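Local coordinates for protein sortase B (Clostridium perfringens, PDB 5YFK) that belongs to the class B sortases, cysteine transpeptidases that typically cleave a sorting signal and join surface proteins covalently to the cell wall, at residues Asn52-Phe57 and Asp77-His82; Asp104-Val109 and Glu175-Tyr180; Ala135-Thr140 and Phe190-Ile195; Tyr156-Asn159 and Ser165-Lys168. The protein carries 1 engineered substitution. One frame throughout, in Å; residues are numbered along the deposited sequence.

Contact 1 of 4, residues Asn52-Phe57 and Asp77-His82; sequences NPDYRF and DFYLHH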
# COMPACT_ATOMS: atom_id res chain seq x y z
N ASN A 52 13.03 13.23 -3.36
CA ASN A 52 11.82 13.36 -4.17
C ASN A 52 10.70 13.96 -3.35
O ASN A 52 10.12 13.29 -2.50
CB ASN A 52 11.41 11.99 -4.71
CG ASN A 52 10.23 12.06 -5.67
OD1 ASN A 52 9.50 13.06 -5.75
ND2 ASN A 52 10.03 10.98 -6.40
N PRO A 53 10.33 15.20 -3.66
CA PRO A 53 9.32 15.88 -2.87
C PRO A 53 7.94 15.19 -2.89
O PRO A 53 7.05 15.53 -2.10
CB PRO A 53 9.23 17.26 -3.53
CG PRO A 53 10.49 17.41 -4.33
CD PRO A 53 10.82 16.01 -4.78
N ASP A 54 7.77 14.24 -3.81
CA ASP A 54 6.52 13.49 -3.92
C ASP A 54 6.41 12.41 -2.84
O ASP A 54 5.35 11.78 -2.67
CB ASP A 54 6.43 12.85 -5.30
CG ASP A 54 6.29 13.87 -6.43
OD1 ASP A 54 5.83 15.00 -6.15
OD2 ASP A 54 6.34 13.43 -7.60
N TYR A 55 7.49 12.20 -2.10
CA TYR A 55 7.50 11.25 -0.99
C TYR A 55 6.40 11.55 0.03
O TYR A 55 6.19 12.71 0.40
CB TYR A 55 8.85 11.28 -0.29
CG TYR A 55 8.89 10.40 0.94
CD1 TYR A 55 9.01 9.03 0.83
CD2 TYR A 55 8.71 10.94 2.21
CE1 TYR A 55 9.02 8.22 1.94
CE2 TYR A 55 8.79 10.15 3.34
CZ TYR A 55 8.91 8.78 3.20
OH TYR A 55 8.89 7.97 4.30
N ARG A 56 5.71 10.51 0.51
CA ARG A 56 4.67 10.71 1.51
C ARG A 56 4.85 9.85 2.76
O ARG A 56 4.59 10.32 3.87
CB ARG A 56 3.29 10.45 0.91
CG ARG A 56 2.94 11.33 -0.29
CD ARG A 56 2.63 12.76 0.16
NE ARG A 56 2.34 13.65 -0.97
CZ ARG A 56 3.24 14.45 -1.54
NH1 ARG A 56 4.48 14.48 -1.10
NH2 ARG A 56 2.89 15.18 -2.59
N PHE A 57 5.19 8.58 2.58
CA PHE A 57 5.36 7.69 3.72
C PHE A 57 6.13 6.44 3.33
O PHE A 57 6.36 6.17 2.15
CB PHE A 57 3.98 7.32 4.34
CG PHE A 57 3.00 6.73 3.37
CD1 PHE A 57 2.90 5.36 3.22
CD2 PHE A 57 2.06 7.53 2.74
CE1 PHE A 57 1.98 4.80 2.33
CE2 PHE A 57 1.07 6.98 1.93
CZ PHE A 57 1.01 5.60 1.75
N ASP A 77 -0.51 7.41 -13.20
CA ASP A 77 0.24 6.82 -14.31
C ASP A 77 1.75 7.11 -14.25
O ASP A 77 2.55 6.22 -14.54
CB ASP A 77 -0.32 7.33 -15.64
CG ASP A 77 0.26 6.59 -16.83
OD1 ASP A 77 -0.12 5.42 -17.03
OD2 ASP A 77 1.11 7.18 -17.53
N PHE A 78 2.13 8.30 -13.77
CA PHE A 78 3.56 8.67 -13.77
C PHE A 78 4.42 7.59 -13.11
O PHE A 78 5.52 7.27 -13.58
CB PHE A 78 3.81 10.03 -13.09
CG PHE A 78 5.23 10.53 -13.21
CD1 PHE A 78 5.66 11.17 -14.37
CD2 PHE A 78 6.13 10.37 -12.17
CE1 PHE A 78 6.97 11.61 -14.49
CE2 PHE A 78 7.44 10.81 -12.28
CZ PHE A 78 7.85 11.45 -13.44
N TYR A 79 4.03 7.16 -11.92
CA TYR A 79 4.91 6.31 -11.13
C TYR A 79 4.72 4.82 -11.45
O TYR A 79 5.42 3.98 -10.89
CB TYR A 79 4.74 6.60 -9.64
CG TYR A 79 5.51 7.84 -9.21
CD1 TYR A 79 6.89 7.91 -9.34
CD2 TYR A 79 4.84 8.98 -8.78
CE1 TYR A 79 7.60 9.02 -8.93
CE2 TYR A 79 5.55 10.11 -8.38
CZ TYR A 79 6.91 10.17 -8.60
OH TYR A 79 7.64 11.27 -8.20
N LEU A 80 3.92 4.52 -12.47
CA LEU A 80 4.00 3.20 -13.10
C LEU A 80 5.24 3.09 -13.97
O LEU A 80 5.66 2.00 -14.34
CB LEU A 80 2.77 2.94 -13.96
CG LEU A 80 1.53 2.61 -13.15
CD1 LEU A 80 0.30 2.59 -14.04
CD2 LEU A 80 1.72 1.30 -12.40
N HIS A 81 5.77 4.25 -14.36
CA HIS A 81 6.82 4.30 -15.39
C HIS A 81 8.02 5.12 -14.98
O HIS A 81 8.95 5.31 -15.77
CB HIS A 81 6.24 4.87 -16.68
CG HIS A 81 4.98 4.20 -17.12
ND1 HIS A 81 3.76 4.84 -17.12
CD2 HIS A 81 4.72 2.91 -17.45
CE1 HIS A 81 2.83 4.01 -17.54
NE2 HIS A 81 3.38 2.83 -17.73
N HIS A 82 8.05 5.57 -13.73
CA HIS A 82 9.24 6.21 -13.21
C HIS A 82 9.61 5.66 -11.84
O HIS A 82 8.74 5.28 -11.05
CB HIS A 82 9.07 7.72 -13.11
CG HIS A 82 8.79 8.39 -14.42
ND1 HIS A 82 7.54 8.42 -14.98
CD2 HIS A 82 9.61 9.03 -15.29
CE1 HIS A 82 7.59 9.09 -16.12
NE2 HIS A 82 8.84 9.42 -16.36
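Asn52 and Asp54, in the Asx turn and type I beta turn that lead from helix 35-51 into strand 55-61, close together on the phenol of Tyr79, which reaches over from the loop after strand 67-72. The hydroxyl is held by two bonds, one as donor and one as acceptor. As donor, Tyr79 OH gives its proton to Asp54 OD2 at 2.6 Å, using the anti lone pair of that oxygen. As acceptor it takes a nearly straight bond (168°) from Asn52 ND2 to Tyr79 OH, 3.0 Å long and lying in the amide plane. The carboxylate stands almost perpendicular to the ring, 89° between planes, with OD2 at the ring edge. The Asn52 amide reaches the phenol because chi1 (-174°) places CG opposite the backbone N, while Asn52 OD1 turns back to accept from Asp54 N at 2.9 Å, the bond that defines the Asx turn. Its ND2 also reaches the carbonyl of Phe84, so the amide is anchored at both ends. Within 77-82, Phe78 CD2 sits 3.6 Å above the centre of the Tyr79 ring, and His82 ND1 donates to Phe78 O at 2.7 Å. The side chain of Tyr79 lies about 8 Å from that of His113, the predicted proton donor/acceptor, and the carbonyl of the next residue, Leu80, is hydrogen-bonded to His113. A phenol that donates to a carboxylate and accepts from an amide is restrained in how its O-H can turn, and this pair of hydrogen bonds ties the loop beside the predicted active-site histidine to the turn ahead of the first strand.

Contact 2 of 4, residues Asp104-Val109 and Glu175-Tyr180; sequences DDSNIV and EDYEKY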
# COMPACT_ATOMS: atom_id res chain seq x y z
N ASP A 104 -7.09 13.62 5.48
CA ASP A 104 -8.53 13.51 5.65
C ASP A 104 -9.12 12.15 5.32
O ASP A 104 -10.09 11.71 5.98
CB ASP A 104 -9.24 14.58 4.81
CG ASP A 104 -8.79 15.99 5.16
OD1 ASP A 104 -8.13 16.19 6.21
OD2 ASP A 104 -9.16 16.91 4.40
N ASP A 105 -8.63 11.51 4.26
CA ASP A 105 -9.40 10.42 3.66
C ASP A 105 -9.45 9.16 4.57
O ASP A 105 -8.47 8.82 5.24
CB ASP A 105 -8.81 10.06 2.30
CG ASP A 105 -9.04 11.14 1.25
OD1 ASP A 105 -9.79 12.12 1.51
OD2 ASP A 105 -8.41 11.03 0.17
N SER A 106 -10.59 8.46 4.56
CA SER A 106 -10.72 7.24 5.37
C SER A 106 -10.12 5.99 4.68
O SER A 106 -9.91 4.96 5.33
CB SER A 106 -12.19 7.01 5.75
OG SER A 106 -12.50 7.70 6.96
N ASN A 107 -9.84 6.07 3.38
CA ASN A 107 -9.19 4.95 2.65
C ASN A 107 -7.97 5.49 1.94
O ASN A 107 -8.09 6.32 1.05
CB ASN A 107 -10.14 4.35 1.63
CG ASN A 107 -9.59 3.10 0.96
OD1 ASN A 107 -8.58 2.51 1.40
ND2 ASN A 107 -10.27 2.67 -0.09
N ILE A 108 -6.81 5.02 2.36
CA ILE A 108 -5.55 5.35 1.70
C ILE A 108 -5.30 4.25 0.66
O ILE A 108 -5.21 3.07 1.00
CB ILE A 108 -4.41 5.40 2.72
CG1 ILE A 108 -4.74 6.42 3.81
CG2 ILE A 108 -3.08 5.71 2.01
CD1 ILE A 108 -3.92 6.28 5.08
N VAL A 109 -5.16 4.65 -0.59
CA VAL A 109 -5.08 3.67 -1.66
C VAL A 109 -3.73 3.71 -2.30
O VAL A 109 -3.27 4.77 -2.76
CB VAL A 109 -6.17 3.92 -2.72
CG1 VAL A 109 -5.99 2.99 -3.92
CG2 VAL A 109 -7.54 3.74 -2.10
N GLU A 175 -22.88 6.29 6.67
CA GLU A 175 -23.65 5.20 6.07
C GLU A 175 -23.00 4.67 4.78
O GLU A 175 -22.92 3.45 4.54
CB GLU A 175 -25.08 5.70 5.76
CG GLU A 175 -25.99 4.70 5.07
CD GLU A 175 -27.39 5.24 4.84
OE1 GLU A 175 -27.88 6.01 5.70
OE2 GLU A 175 -28.01 4.92 3.79
N ASP A 176 -22.61 5.60 3.92
CA ASP A 176 -21.96 5.27 2.65
C ASP A 176 -20.64 4.57 2.90
O ASP A 176 -20.29 3.62 2.20
CB ASP A 176 -21.71 6.54 1.84
CG ASP A 176 -22.99 7.15 1.28
OD1 ASP A 176 -24.08 6.58 1.48
OD2 ASP A 176 -22.89 8.20 0.60
N TYR A 177 -19.91 5.02 3.92
CA TYR A 177 -18.63 4.39 4.29
C TYR A 177 -18.84 3.00 4.88
O TYR A 177 -18.10 2.07 4.59
CB TYR A 177 -17.90 5.26 5.29
CG TYR A 177 -16.51 4.77 5.66
CD1 TYR A 177 -15.63 4.32 4.69
CD2 TYR A 177 -16.14 4.67 6.99
CE1 TYR A 177 -14.34 3.94 5.03
CE2 TYR A 177 -14.88 4.23 7.34
CZ TYR A 177 -13.98 3.88 6.36
OH TYR A 177 -12.74 3.39 6.76
N GLU A 178 -19.82 2.88 5.76
CA GLU A 178 -20.10 1.59 6.32
C GLU A 178 -20.45 0.58 5.21
O GLU A 178 -20.01 -0.57 5.21
CB GLU A 178 -21.25 1.69 7.32
CG GLU A 178 -21.57 0.36 7.99
CD GLU A 178 -20.42 -0.19 8.81
OE1 GLU A 178 -19.43 0.54 9.05
OE2 GLU A 178 -20.48 -1.37 9.23
N LYS A 179 -21.21 1.04 4.24
CA LYS A 179 -21.59 0.21 3.11
C LYS A 179 -20.33 -0.24 2.35
O LYS A 179 -20.22 -1.40 1.92
CB LYS A 179 -22.51 1.00 2.18
CG LYS A 179 -22.92 0.27 0.91
CD LYS A 179 -24.08 0.96 0.20
CE LYS A 179 -23.63 1.68 -1.07
NZ LYS A 179 -23.70 3.17 -0.93
N TYR A 180 -19.42 0.70 2.11
CA TYR A 180 -18.14 0.38 1.47
C TYR A 180 -17.33 -0.66 2.23
O TYR A 180 -16.80 -1.62 1.64
CB TYR A 180 -17.30 1.65 1.32
CG TYR A 180 -16.04 1.43 0.50
CD1 TYR A 180 -16.10 1.35 -0.89
CD2 TYR A 180 -14.80 1.31 1.10
CE1 TYR A 180 -14.95 1.25 -1.65
CE2 TYR A 180 -13.63 1.19 0.35
CZ TYR A 180 -13.71 1.12 -1.02
OH TYR A 180 -12.56 0.95 -1.78
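Ser106 and Asn107 meet two tyrosines that project from one side of helix 174-186, and each pair is oriented in its own way. In Tyr177 and Tyr180 alike CG is anti to the backbone N (chi1 -175° and -172°), which sends both rings off the helix toward the start of strand 107-111. Ser106 lies over a face of Tyr177: its CB is 4.1 Å from the ring centroid, a CH-pi contact, and comes closest at the hydroxyl end, where Ser106 CB is 3.7 Å from Tyr177 CZ. The Tyr177 hydroxyl is hydrogen-bonded to the carbonyl of Asp201.

Asn107 and Tyr180 cross at about a right angle, with the amide and ring planes turned 50° apart. Asn107 ND2 comes within 3.3 Å of Tyr180 OH, but the angle is too poor for a hydrogen bond. The amide spends its polar atoms elsewhere: ND2 on the carbonyl of Lys168, OD1 on the hydroxyl of Thr205 in strand 203-210. Asn107 and Tyr180 thus both meet the backbone of Lys168, the amide at its O and the phenol, weakly, at its N.

The direct contact is therefore van der Waals and CH-pi packing. The buried polar ends of Asn107 and Tyr177 are satisfied by other parts of the chain, and that of Tyr180 is only weakly bonded there.

Contact 3 of 4, residues Ala135-Thr140 and Phe190-Ile195; sequences ANKYVT and FKRDGI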
# COMPACT_ATOMS: atom_id res chain seq x y z
N ALA A 135 -1.12 -15.97 8.76
CA ALA A 135 0.16 -15.85 9.45
C ALA A 135 0.70 -14.43 9.39
O ALA A 135 1.40 -13.98 10.31
CB ALA A 135 1.17 -16.81 8.86
N ASN A 136 0.30 -13.69 8.35
CA ASN A 136 0.84 -12.37 8.08
C ASN A 136 -0.24 -11.28 8.06
O ASN A 136 -1.02 -11.20 7.11
CB ASN A 136 1.60 -12.39 6.78
CG ASN A 136 2.76 -13.39 6.81
OD1 ASN A 136 3.74 -13.20 7.52
ND2 ASN A 136 2.57 -14.52 6.18
N LYS A 137 -0.42 -10.65 9.21
CA LYS A 137 -1.62 -9.87 9.48
C LYS A 137 -1.41 -8.37 9.17
O LYS A 137 -2.39 -7.63 9.08
CB LYS A 137 -2.02 -10.03 10.96
CG LYS A 137 -2.58 -11.40 11.32
CD LYS A 137 -3.03 -11.40 12.78
CE LYS A 137 -3.39 -12.79 13.25
NZ LYS A 137 -3.82 -12.77 14.67
N TYR A 138 -0.18 -7.90 9.28
CA TYR A 138 0.05 -6.46 9.51
C TYR A 138 0.78 -5.77 8.39
O TYR A 138 1.73 -6.32 7.81
CB TYR A 138 0.81 -6.21 10.80
CG TYR A 138 0.11 -6.80 11.98
CD1 TYR A 138 -1.15 -6.37 12.36
CD2 TYR A 138 0.69 -7.85 12.67
CE1 TYR A 138 -1.82 -6.96 13.40
CE2 TYR A 138 -0.01 -8.50 13.67
CZ TYR A 138 -1.23 -8.01 14.07
OH TYR A 138 -1.91 -8.66 15.07
N VAL A 139 0.32 -4.55 8.11
CA VAL A 139 1.03 -3.58 7.27
C VAL A 139 1.41 -2.38 8.16
O VAL A 139 0.60 -1.85 8.93
CB VAL A 139 0.14 -3.11 6.10
CG1 VAL A 139 0.86 -2.15 5.18
CG2 VAL A 139 -0.38 -4.29 5.32
N THR A 140 2.68 -2.05 8.14
CA THR A 140 3.19 -0.89 8.86
C THR A 140 3.45 0.30 7.94
O THR A 140 4.04 0.14 6.87
CB THR A 140 4.48 -1.28 9.60
OG1 THR A 140 4.27 -2.54 10.25
CG2 THR A 140 4.82 -0.25 10.67
N PHE A 190 -11.05 -14.70 2.52
CA PHE A 190 -10.79 -15.18 3.88
C PHE A 190 -11.32 -14.18 4.91
O PHE A 190 -11.12 -12.97 4.78
CB PHE A 190 -9.29 -15.43 4.13
CG PHE A 190 -8.61 -16.24 3.07
CD1 PHE A 190 -9.05 -17.50 2.75
CD2 PHE A 190 -7.51 -15.73 2.38
CE1 PHE A 190 -8.46 -18.23 1.73
CE2 PHE A 190 -6.95 -16.43 1.33
CZ PHE A 190 -7.40 -17.70 1.03
N LYS A 191 -11.92 -14.71 5.98
CA LYS A 191 -12.47 -13.89 7.06
C LYS A 191 -11.46 -13.74 8.20
O LYS A 191 -10.82 -14.71 8.58
CB LYS A 191 -13.78 -14.52 7.55
CG LYS A 191 -14.29 -13.99 8.88
CD LYS A 191 -15.25 -12.83 8.69
CE LYS A 191 -15.39 -12.04 9.98
NZ LYS A 191 -16.23 -10.83 9.78
N ARG A 192 -11.18 -12.50 8.59
CA ARG A 192 -10.38 -12.21 9.78
C ARG A 192 -11.27 -12.08 11.00
O ARG A 192 -12.12 -11.17 11.09
CB ARG A 192 -9.58 -10.91 9.60
CG ARG A 192 -8.59 -10.65 10.73
CD ARG A 192 -7.32 -11.47 10.58
NE ARG A 192 -6.49 -11.01 9.47
CZ ARG A 192 -5.50 -11.72 8.95
NH1 ARG A 192 -4.76 -11.21 7.98
NH2 ARG A 192 -5.23 -12.95 9.41
N ASP A 193 -11.08 -12.99 11.95
CA ASP A 193 -11.92 -13.04 13.13
C ASP A 193 -11.61 -11.89 14.08
O ASP A 193 -10.44 -11.57 14.32
CB ASP A 193 -11.71 -14.37 13.87
CG ASP A 193 -12.19 -15.57 13.08
OD1 ASP A 193 -13.01 -15.40 12.15
OD2 ASP A 193 -11.85 -16.70 13.48
N GLY A 194 -12.66 -11.27 14.61
CA GLY A 194 -12.54 -10.36 15.76
C GLY A 194 -11.99 -8.98 15.40
O GLY A 194 -11.53 -8.24 16.26
N ILE A 195 -12.07 -8.64 14.12
CA ILE A 195 -11.43 -7.42 13.61
C ILE A 195 -12.28 -6.17 13.89
O ILE A 195 -11.82 -5.04 13.70
CB ILE A 195 -11.14 -7.55 12.09
CG1 ILE A 195 -10.04 -6.59 11.65
CG2 ILE A 195 -12.39 -7.30 11.26
CD1 ILE A 195 -8.76 -7.29 11.26
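The guanidinium of Arg192 receives the Lys137 side chain on one face: Lys137 CG stands 3.6 Å above its plane, toward the rim, and is nearest to Arg192 NH2 at the same 3.6 Å. Lys137 CA comes within 3.7 Å of Arg192 NH1. A second flat group is served by the same lysine, since Lys137 CB sits over the centre of the Tyr138 ring. Obliquely to the guanidinium, and at 3.8 Å from Arg192 NH1, lies Asn136 O.

Arg192 gets there by folding on itself, with bends at chi2 (79°) and chi3 (71°) that swing the guanidinium toward 135-140. Lys137 runs straight beyond CG, so it is the aliphatic part that covers the arginine; Lys137 NZ ends 5.4 Å from Arg192 NH2, and the two positive groups stay apart. The guanidinium has firmer partners around it: NE donates to the carbonyl of Ile152, NH2 to that of Phe133, and the Phe133 ring adds a cation-pi contact.

Arg192 thereby plugs the loop that leads from helix 174-186 to strand 203-210 onto the place where helix 130-135 ends and strand 138-143 begins. Lys137 is itself backbone-bonded to Ile152 of the neighbouring strand 146-159, so helix end, strand start and loop converge on one arginine, away from the annotated sites.

Contact 4 of 4, residues Tyr156-Asn159 and Ser165-Lys168; sequences YQEN and SEIK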
# COMPACT_ATOMS: atom_id res chain seq x y z
N TYR A 156 -8.69 -10.10 -2.22
CA TYR A 156 -9.47 -10.53 -3.38
C TYR A 156 -8.82 -10.18 -4.71
O TYR A 156 -7.91 -9.35 -4.78
CB TYR A 156 -10.92 -10.01 -3.30
CG TYR A 156 -11.08 -8.51 -3.33
CD1 TYR A 156 -11.04 -7.76 -2.14
CD2 TYR A 156 -11.26 -7.82 -4.53
CE1 TYR A 156 -11.18 -6.39 -2.16
CE2 TYR A 156 -11.50 -6.46 -4.55
CZ TYR A 156 -11.39 -5.74 -3.38
OH TYR A 156 -11.54 -4.37 -3.40
N GLN A 157 -9.34 -10.76 -5.79
CA GLN A 157 -8.93 -10.29 -7.10
C GLN A 157 -10.13 -10.17 -8.00
O GLN A 157 -11.15 -10.84 -7.81
CB GLN A 157 -7.83 -11.16 -7.72
CG GLN A 157 -8.10 -12.64 -7.76
CD GLN A 157 -6.95 -13.45 -8.36
OE1 GLN A 157 -5.80 -13.00 -8.44
NE2 GLN A 157 -7.29 -14.58 -8.93
N GLU A 158 -10.04 -9.26 -8.94
CA GLU A 158 -11.12 -9.11 -9.89
C GLU A 158 -10.64 -8.34 -11.08
O GLU A 158 -9.51 -7.90 -11.13
CB GLU A 158 -12.33 -8.39 -9.26
CG GLU A 158 -12.01 -7.02 -8.69
CD GLU A 158 -13.23 -6.33 -8.04
OE1 GLU A 158 -13.53 -5.18 -8.40
OE2 GLU A 158 -13.96 -6.99 -7.27
N ASN A 159 -11.53 -8.18 -12.03
CA ASN A 159 -11.22 -7.49 -13.26
C ASN A 159 -10.85 -6.01 -13.01
O ASN A 159 -11.53 -5.33 -12.25
CB ASN A 159 -12.45 -7.57 -14.15
CG ASN A 159 -12.33 -6.70 -15.35
OD1 ASN A 159 -12.70 -5.53 -15.31
ND2 ASN A 159 -11.76 -7.24 -16.41
N SER A 165 -13.89 1.14 -10.80
CA SER A 165 -15.19 1.74 -10.57
C SER A 165 -15.60 1.61 -9.11
O SER A 165 -16.49 2.33 -8.67
CB SER A 165 -16.24 1.08 -11.47
OG SER A 165 -16.58 -0.23 -11.01
N GLU A 166 -15.05 0.62 -8.41
CA GLU A 166 -15.46 0.34 -7.05
C GLU A 166 -14.63 1.12 -6.02
O GLU A 166 -15.16 1.48 -4.97
CB GLU A 166 -15.38 -1.16 -6.74
CG GLU A 166 -16.44 -2.00 -7.43
CD GLU A 166 -16.05 -3.45 -7.51
OE1 GLU A 166 -14.90 -3.78 -7.15
OE2 GLU A 166 -16.87 -4.26 -7.97
N ILE A 167 -13.32 1.24 -6.24
CA ILE A 167 -12.42 1.75 -5.18
C ILE A 167 -12.68 3.26 -4.98
O ILE A 167 -12.75 4.02 -5.96
CB ILE A 167 -10.93 1.51 -5.51
CG1 ILE A 167 -10.61 0.00 -5.48
CG2 ILE A 167 -10.02 2.25 -4.53
CD1 ILE A 167 -10.91 -0.67 -4.16
N LYS A 168 -12.87 3.67 -3.73
CA LYS A 168 -13.21 5.05 -3.37
C LYS A 168 -12.27 5.51 -2.25
O LYS A 168 -11.96 4.72 -1.35
CB LYS A 168 -14.64 5.12 -2.83
CG LYS A 168 -15.74 4.76 -3.83
CD LYS A 168 -17.06 4.50 -3.10
CE LYS A 168 -17.67 5.79 -2.55
NZ LYS A 168 -18.98 5.56 -1.85
O HOH W 1 -13.74 -3.27 -4.76
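Glu166, Glu158 and Tyr156 carry most of this contact, where strand 146-159 faces the end of the short helix that follows it. The two glutamates approach from opposite directions, their carboxylate planes 63° apart. Glu158 OE1 and Glu166 OE1 are modelled at 2.3 Å, too close to be trusted, so the detail of that approach is doubtful. Lys187 makes a salt bridge to OE2 of each, and its charge probably offsets part of any repulsion between the two acids.

Tyr156 is linked to Glu166 through a water. The water molecule donates to Tyr156 OH at 2.8 Å and to Glu166 OE1 at 2.7 Å, bridging phenol and carboxylate. The phenol oxygen is also hydrogen-bonded to Gln184 OE1, so it has a protein partner as well as the water. CG of Tyr156 lies between the backbone N and the carbonyl carbon (chi1 63°); that torsion lays the ring across toward 165-168, where Ile167 CD1 touches Tyr156 OH at 3.8 Å as the two side chains run alongside in opposite senses.

The side chain of Glu158 lies near that of Arg217, the predicted transition-state stabiliser, about 6 Å away; the engineered Ser209, at the predicted acyl-thioester position, is about 11 Å off. Asn159 N-caps helix 160-166, which follows the strand directly. The strand pairs through Tyr156 and Glu158 with Val219 and Arg217 of strand 216-225, while Ile167 and Glu166 lean on helix 174-186 through Tyr180 and Glu183.

Overall arrangement
From the N terminus, contact 1 comes first: it ties the turn after helix 35-51 to the loop beyond strand 67-72 and closes before the others open. Contact 2 then spans from strand 107-111 to helix 174-186. Contact 3 opens within that span, at the start of strand 138-143, and ends past it, in the loop before strand 203-210, so the two cross. Contact 4, a short closure of strand 146-159 on helix 160-166, nests within both. Contacts 1 and 2 touch where Phe57 packs on Ile108; contacts 2 and 4 meet around Tyr180 and Lys168. All four reach the same sheet, with contacts 1 and 3 on opposite sides of the chain's centre.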